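Long-range contact in TodX (Pseudomonas putida, PDB 3BS0), which carries toluene and related aromatic hydrocarbons across the outer membrane, probably as a monomeric beta-barrel channel of the FadL family: residues N346-Q358 and Y373-D385. Sequence-based numbering, arbitrary orientation.
Sequences NDLTLRAGYSYAQ and YLKRHVTFGGEYD
Strands 348-356 and 376-385 are antiparallel neighbours in the wall of the FadL-type barrel, joined by a ladder of backbone hydrogen bonds running from D385 N-D347 O to A357 N-K375 O, the axes of the two segments coming within 4.1 Å of each other. Strand 333-343 flanks one edge of the pair and strand 390-405 the other. T349, R351, S355, H377, T379 and E383 point into the barrel, where helix 11-15 lies against R351; L348, L350, A352, Y354, Y356, R376, V378, F380 and Y384 are on the outer surface. Inside, R351, extended from CG to NE, reaches past G381 and G382, so that NH2 meets E383 OE1 in a weak salt bridge at 3.3 Å, guanidinium and carboxylate planes 63° apart. T349 OG1 adds a weak bond to the same OE1, while R391 forms a long ion pair with E383. T379 OG1 turns instead to G17 N. Outside, R376 lies alongside Y356, CZ 4.7 Å from the ring centroid, a cation-pi contact over the face. Y354, its CG anti to the backbone N (chi1 174°), brings CD1 to 4.2 Å from V378 CG2 at the ring edge, and its hydroxyl sits over the R376 guanidinium. With an alanine in place of Y354, V378 would probably lose its ring contact and R376 be freer to swing off Y356. The chemistry thus divides by face: T379 hydrogen-bonds the inner side to the N-terminal segment and the weak R351-E383 pair links the strands, while the mostly apolar and aromatic outer side is consistent with facing lipid, R376 being the charged exception.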
loop_
_atom_site.group_PDB
_atom_site.type_symbol
_atom_site.label_atom_id
_atom_site.label_comp_id
_atom_site.label_asym_id
_atom_site.label_seq_id
_atom_site.Cartn_x
_atom_site.Cartn_y
_atom_site.Cartn_z
ATOM N N ASN A 346 20.034 16.984 22.869
ATOM C CA ASN A 346 20.630 17.767 21.804
ATOM C C ASN A 346 20.664 16.911 20.537
ATOM O O ASN A 346 20.817 17.416 19.420
ATOM C CB ASN A 346 22.047 18.197 22.193
ATOM C CG ASN A 346 22.679 19.108 21.157
ATOM O OD1 ASN A 346 23.332 18.649 20.214
ATOM N ND2 ASN A 346 22.468 20.411 21.316
ATOM N N ASP A 347 20.498 15.607 20.721
ATOM C CA ASP A 347 20.536 14.678 19.606
ATOM C C ASP A 347 19.482 13.574 19.690
ATOM O O ASP A 347 19.625 12.515 19.076
ATOM C CB ASP A 347 21.950 14.089 19.493
ATOM C CG ASP A 347 22.616 13.890 20.852
ATOM O OD1 ASP A 347 23.869 13.908 20.904
ATOM O OD2 ASP A 347 21.891 13.710 21.859
ATOM N N LEU A 348 18.424 13.830 20.453
ATOM C CA LEU A 348 17.328 12.876 20.585
ATOM C C LEU A 348 16.002 13.599 20.443
ATOM O O LEU A 348 15.699 14.509 21.203
ATOM C CB LEU A 348 17.354 12.165 21.941
ATOM C CG LEU A 348 16.177 11.202 22.155
ATOM C CD1 LEU A 348 16.363 9.975 21.285
ATOM C CD2 LEU A 348 16.078 10.803 23.618
ATOM N N THR A 349 15.220 13.196 19.454
ATOM C CA THR A 349 13.917 13.795 19.235
ATOM C C THR A 349 12.916 12.707 19.555
ATOM O O THR A 349 13.265 11.524 19.563
ATOM C CB THR A 349 13.717 14.221 17.774
ATOM O OG1 THR A 349 14.634 15.271 17.443
ATOM C CG2 THR A 349 12.292 14.705 17.557
ATOM N N LEU A 350 11.684 13.108 19.845
ATOM C CA LEU A 350 10.616 12.165 20.145
ATOM C C LEU A 350 9.413 12.596 19.337
ATOM O O LEU A 350 9.031 13.766 19.362
ATOM C CB LEU A 350 10.298 12.163 21.637
ATOM C CG LEU A 350 11.474 11.655 22.477
ATOM C CD1 LEU A 350 11.088 11.646 23.941
ATOM C CD2 LEU A 350 11.873 10.252 22.027
ATOM N N ARG A 351 8.843 11.647 18.602
ATOM C CA ARG A 351 7.693 11.903 17.750
ATOM C C ARG A 351 6.532 10.979 18.084
ATOM O O ARG A 351 6.728 9.888 18.615
ATOM C CB ARG A 351 8.080 11.707 16.284
ATOM C CG ARG A 351 9.163 12.636 15.815
ATOM C CD ARG A 351 9.708 12.244 14.447
ATOM N NE ARG A 351 10.663 13.246 13.982
ATOM C CZ ARG A 351 11.935 13.001 13.698
ATOM N NH1 ARG A 351 12.420 11.774 13.821
ATOM N NH2 ARG A 351 12.727 13.989 13.312
ATOM N N ALA A 352 5.325 11.436 17.767
ATOM C CA ALA A 352 4.115 10.656 18.004
ATOM C C ALA A 352 2.956 11.304 17.244
ATOM O O ALA A 352 2.977 12.503 16.985
ATOM C CB ALA A 352 3.805 10.587 19.512
ATOM N N GLY A 353 1.955 10.512 16.878
ATOM C CA GLY A 353 0.839 11.078 16.146
ATOM C C GLY A 353 -0.395 10.203 16.037
ATOM O O GLY A 353 -0.473 9.119 16.622
ATOM N N TYR A 354 -1.358 10.683 15.255
ATOM C CA TYR A 354 -2.615 9.984 15.048
ATOM C C TYR A 354 -3.221 10.313 13.686
ATOM O O TYR A 354 -3.119 11.445 13.210
ATOM C CB TYR A 354 -3.604 10.382 16.144
ATOM C CG TYR A 354 -5.000 9.833 15.947
ATOM C CD1 TYR A 354 -5.253 8.465 16.068
ATOM C CD2 TYR A 354 -6.073 10.681 15.656
ATOM C CE1 TYR A 354 -6.547 7.949 15.912
ATOM C CE2 TYR A 354 -7.365 10.182 15.494
ATOM C CZ TYR A 354 -7.597 8.813 15.626
ATOM O OH TYR A 354 -8.871 8.306 15.491
ATOM N N SER A 355 -3.853 9.322 13.062
ATOM C CA SER A 355 -4.502 9.522 11.768
ATOM C C SER A 355 -5.944 9.004 11.814
ATOM O O SER A 355 -6.264 8.088 12.578
ATOM C CB SER A 355 -3.734 8.810 10.657
ATOM O OG SER A 355 -4.282 9.151 9.395
ATOM N N TYR A 356 -6.807 9.587 10.987
ATOM C CA TYR A 356 -8.213 9.205 10.958
ATOM C C TYR A 356 -8.736 9.142 9.534
ATOM O O TYR A 356 -8.745 10.144 8.821
ATOM C CB TYR A 356 -9.023 10.222 11.762
ATOM C CG TYR A 356 -10.394 9.764 12.204
ATOM C CD1 TYR A 356 -11.094 10.479 13.176
ATOM C CD2 TYR A 356 -10.993 8.621 11.666
ATOM C CE1 TYR A 356 -12.353 10.070 13.610
ATOM C CE2 TYR A 356 -12.255 8.203 12.092
ATOM C CZ TYR A 356 -12.927 8.935 13.067
ATOM O OH TYR A 356 -14.168 8.534 13.514
ATOM N N ALA A 357 -9.173 7.956 9.127
ATOM C CA ALA A 357 -9.705 7.741 7.786
ATOM C C ALA A 357 -11.224 7.621 7.824
ATOM O O ALA A 357 -11.832 7.660 8.896
ATOM C CB ALA A 357 -9.098 6.480 7.184
ATOM N N GLN A 358 -11.833 7.477 6.650
ATOM C CA GLN A 358 -13.283 7.350 6.551
ATOM C C GLN A 358 -13.700 6.937 5.146
ATOM O O GLN A 358 -13.707 7.753 4.226
ATOM C CB GLN A 358 -13.958 8.674 6.912
ATOM C CG GLN A 358 -15.248 8.511 7.705
ATOM C CD GLN A 358 -15.813 9.844 8.175
ATOM O OE1 GLN A 358 -16.547 9.909 9.172
ATOM N NE2 GLN A 358 -15.480 10.913 7.454
ATOM N N TYR A 373 -8.504 -1.426 3.916
ATOM C CA TYR A 373 -7.550 -0.636 4.691
ATOM C C TYR A 373 -8.133 -0.273 6.048
ATOM O O TYR A 373 -9.349 -0.213 6.220
ATOM C CB TYR A 373 -7.114 0.638 3.937
ATOM C CG TYR A 373 -8.209 1.652 3.644
ATOM C CD1 TYR A 373 -8.852 2.340 4.676
ATOM C CD2 TYR A 373 -8.619 1.907 2.329
ATOM C CE1 TYR A 373 -9.878 3.248 4.408
ATOM C CE2 TYR A 373 -9.642 2.814 2.052
ATOM C CZ TYR A 373 -10.270 3.478 3.095
ATOM O OH TYR A 373 -11.304 4.352 2.829
ATOM N N LEU A 374 -7.256 -0.036 7.014
ATOM C CA LEU A 374 -7.687 0.300 8.357
ATOM C C LEU A 374 -8.079 1.770 8.538
ATOM O O LEU A 374 -7.511 2.678 7.931
ATOM C CB LEU A 374 -6.605 -0.133 9.343
ATOM C CG LEU A 374 -6.376 -1.632 9.136
ATOM C CD1 LEU A 374 -5.283 -2.165 10.020
ATOM C CD2 LEU A 374 -7.670 -2.348 9.419
ATOM N N LYS A 375 -9.084 1.975 9.382
ATOM C CA LYS A 375 -9.643 3.297 9.660
ATOM C C LYS A 375 -8.738 4.246 10.439
ATOM O O LYS A 375 -8.553 5.395 10.047
ATOM C CB LYS A 375 -10.966 3.130 10.415
ATOM C CG LYS A 375 -12.076 4.070 9.991
ATOM C CD LYS A 375 -13.415 3.560 10.509
ATOM C CE LYS A 375 -13.726 2.174 9.936
ATOM N NZ LYS A 375 -14.882 1.512 10.602
ATOM N N ARG A 376 -8.180 3.760 11.542
ATOM C CA ARG A 376 -7.317 4.579 12.380
ATOM C C ARG A 376 -5.900 4.010 12.539
ATOM O O ARG A 376 -5.675 2.819 12.339
ATOM C CB ARG A 376 -7.966 4.738 13.756
ATOM C CG ARG A 376 -9.306 5.474 13.748
ATOM C CD ARG A 376 -9.952 5.432 15.130
ATOM N NE ARG A 376 -10.959 6.473 15.319
ATOM C CZ ARG A 376 -11.613 6.676 16.456
ATOM N NH1 ARG A 376 -11.374 5.905 17.511
ATOM N NH2 ARG A 376 -12.495 7.662 16.540
ATOM N N HIS A 377 -4.962 4.880 12.915
ATOM C CA HIS A 377 -3.567 4.508 13.120
ATOM C C HIS A 377 -2.975 5.354 14.241
ATOM O O HIS A 377 -3.219 6.550 14.297
ATOM C CB HIS A 377 -2.754 4.791 11.860
ATOM C CG HIS A 377 -3.231 4.063 10.650
ATOM N ND1 HIS A 377 -2.810 2.791 10.336
ATOM C CD2 HIS A 377 -4.120 4.414 9.689
ATOM C CE1 HIS A 377 -3.422 2.386 9.237
ATOM N NE2 HIS A 377 -4.224 3.352 8.824
ATOM N N VAL A 378 -2.193 4.740 15.123
ATOM C CA VAL A 378 -1.528 5.475 16.202
ATOM C C VAL A 378 -0.032 5.214 16.043
ATOM O O VAL A 378 0.426 4.076 16.119
ATOM C CB VAL A 378 -1.956 5.000 17.594
ATOM C CG1 VAL A 378 -1.313 5.890 18.649
ATOM C CG2 VAL A 378 -3.460 5.028 17.718
ATOM N N THR A 379 0.724 6.281 15.841
ATOM C CA THR A 379 2.155 6.172 15.604
ATOM C C THR A 379 3.080 6.783 16.649
ATOM O O THR A 379 2.684 7.651 17.425
ATOM C CB THR A 379 2.482 6.808 14.257
ATOM O OG1 THR A 379 2.235 8.216 14.325
ATOM C CG2 THR A 379 1.589 6.246 13.192
ATOM N N PHE A 380 4.325 6.313 16.643
ATOM C CA PHE A 380 5.369 6.785 17.548
ATOM C C PHE A 380 6.659 6.869 16.751
ATOM O O PHE A 380 6.948 5.999 15.943
ATOM C CB PHE A 380 5.613 5.807 18.699
ATOM C CG PHE A 380 4.615 5.886 19.807
ATOM C CD1 PHE A 380 3.251 5.746 19.556
ATOM C CD2 PHE A 380 5.047 6.009 21.128
ATOM C CE1 PHE A 380 2.325 5.719 20.608
ATOM C CE2 PHE A 380 4.140 5.984 22.190
ATOM C CZ PHE A 380 2.772 5.837 21.929
ATOM N N GLY A 381 7.445 7.905 17.000
ATOM C CA GLY A 381 8.695 8.048 16.290
ATOM C C GLY A 381 9.803 8.659 17.121
ATOM O O GLY A 381 9.557 9.382 18.083
ATOM N N GLY A 382 11.034 8.360 16.731
ATOM C CA GLY A 382 12.180 8.884 17.431
ATOM C C GLY A 382 13.338 9.113 16.485
ATOM O O GLY A 382 13.473 8.418 15.477
ATOM N N GLU A 383 14.157 10.108 16.811
ATOM C CA GLU A 383 15.329 10.444 16.017
ATOM C C GLU A 383 16.529 10.561 16.935
ATOM O O GLU A 383 16.449 11.152 18.007
ATOM C CB GLU A 383 15.140 11.768 15.266
ATOM C CG GLU A 383 16.400 12.237 14.544
ATOM C CD GLU A 383 16.195 13.505 13.729
ATOM O OE1 GLU A 383 15.788 14.535 14.305
ATOM O OE2 GLU A 383 16.443 13.482 12.505
ATOM N N TYR A 384 17.632 9.968 16.513
ATOM C CA TYR A 384 18.869 10.029 17.267
ATOM C C TYR A 384 19.944 10.241 16.216
ATOM O O TYR A 384 20.072 9.459 15.277
ATOM C CB TYR A 384 19.113 8.720 18.037
ATOM C CG TYR A 384 20.225 8.793 19.074
ATOM C CD1 TYR A 384 20.335 7.825 20.075
ATOM C CD2 TYR A 384 21.146 9.847 19.076
ATOM C CE1 TYR A 384 21.329 7.908 21.056
ATOM C CE2 TYR A 384 22.141 9.938 20.049
ATOM C CZ TYR A 384 22.228 8.969 21.038
ATOM O OH TYR A 384 23.199 9.073 22.016
ATOM N N ASP A 385 20.697 11.318 16.348
ATOM C CA ASP A 385 21.752 11.581 15.390
ATOM C C ASP A 385 23.094 11.696 16.088
ATOM O O ASP A 385 23.276 12.523 16.980
ATOM C CB ASP A 385 21.432 12.844 14.588
ATOM C CG ASP A 385 20.753 13.901 15.415
ATOM O OD1 ASP A 385 19.985 14.696 14.831
ATOM O OD2 ASP A 385 20.990 13.939 16.638
#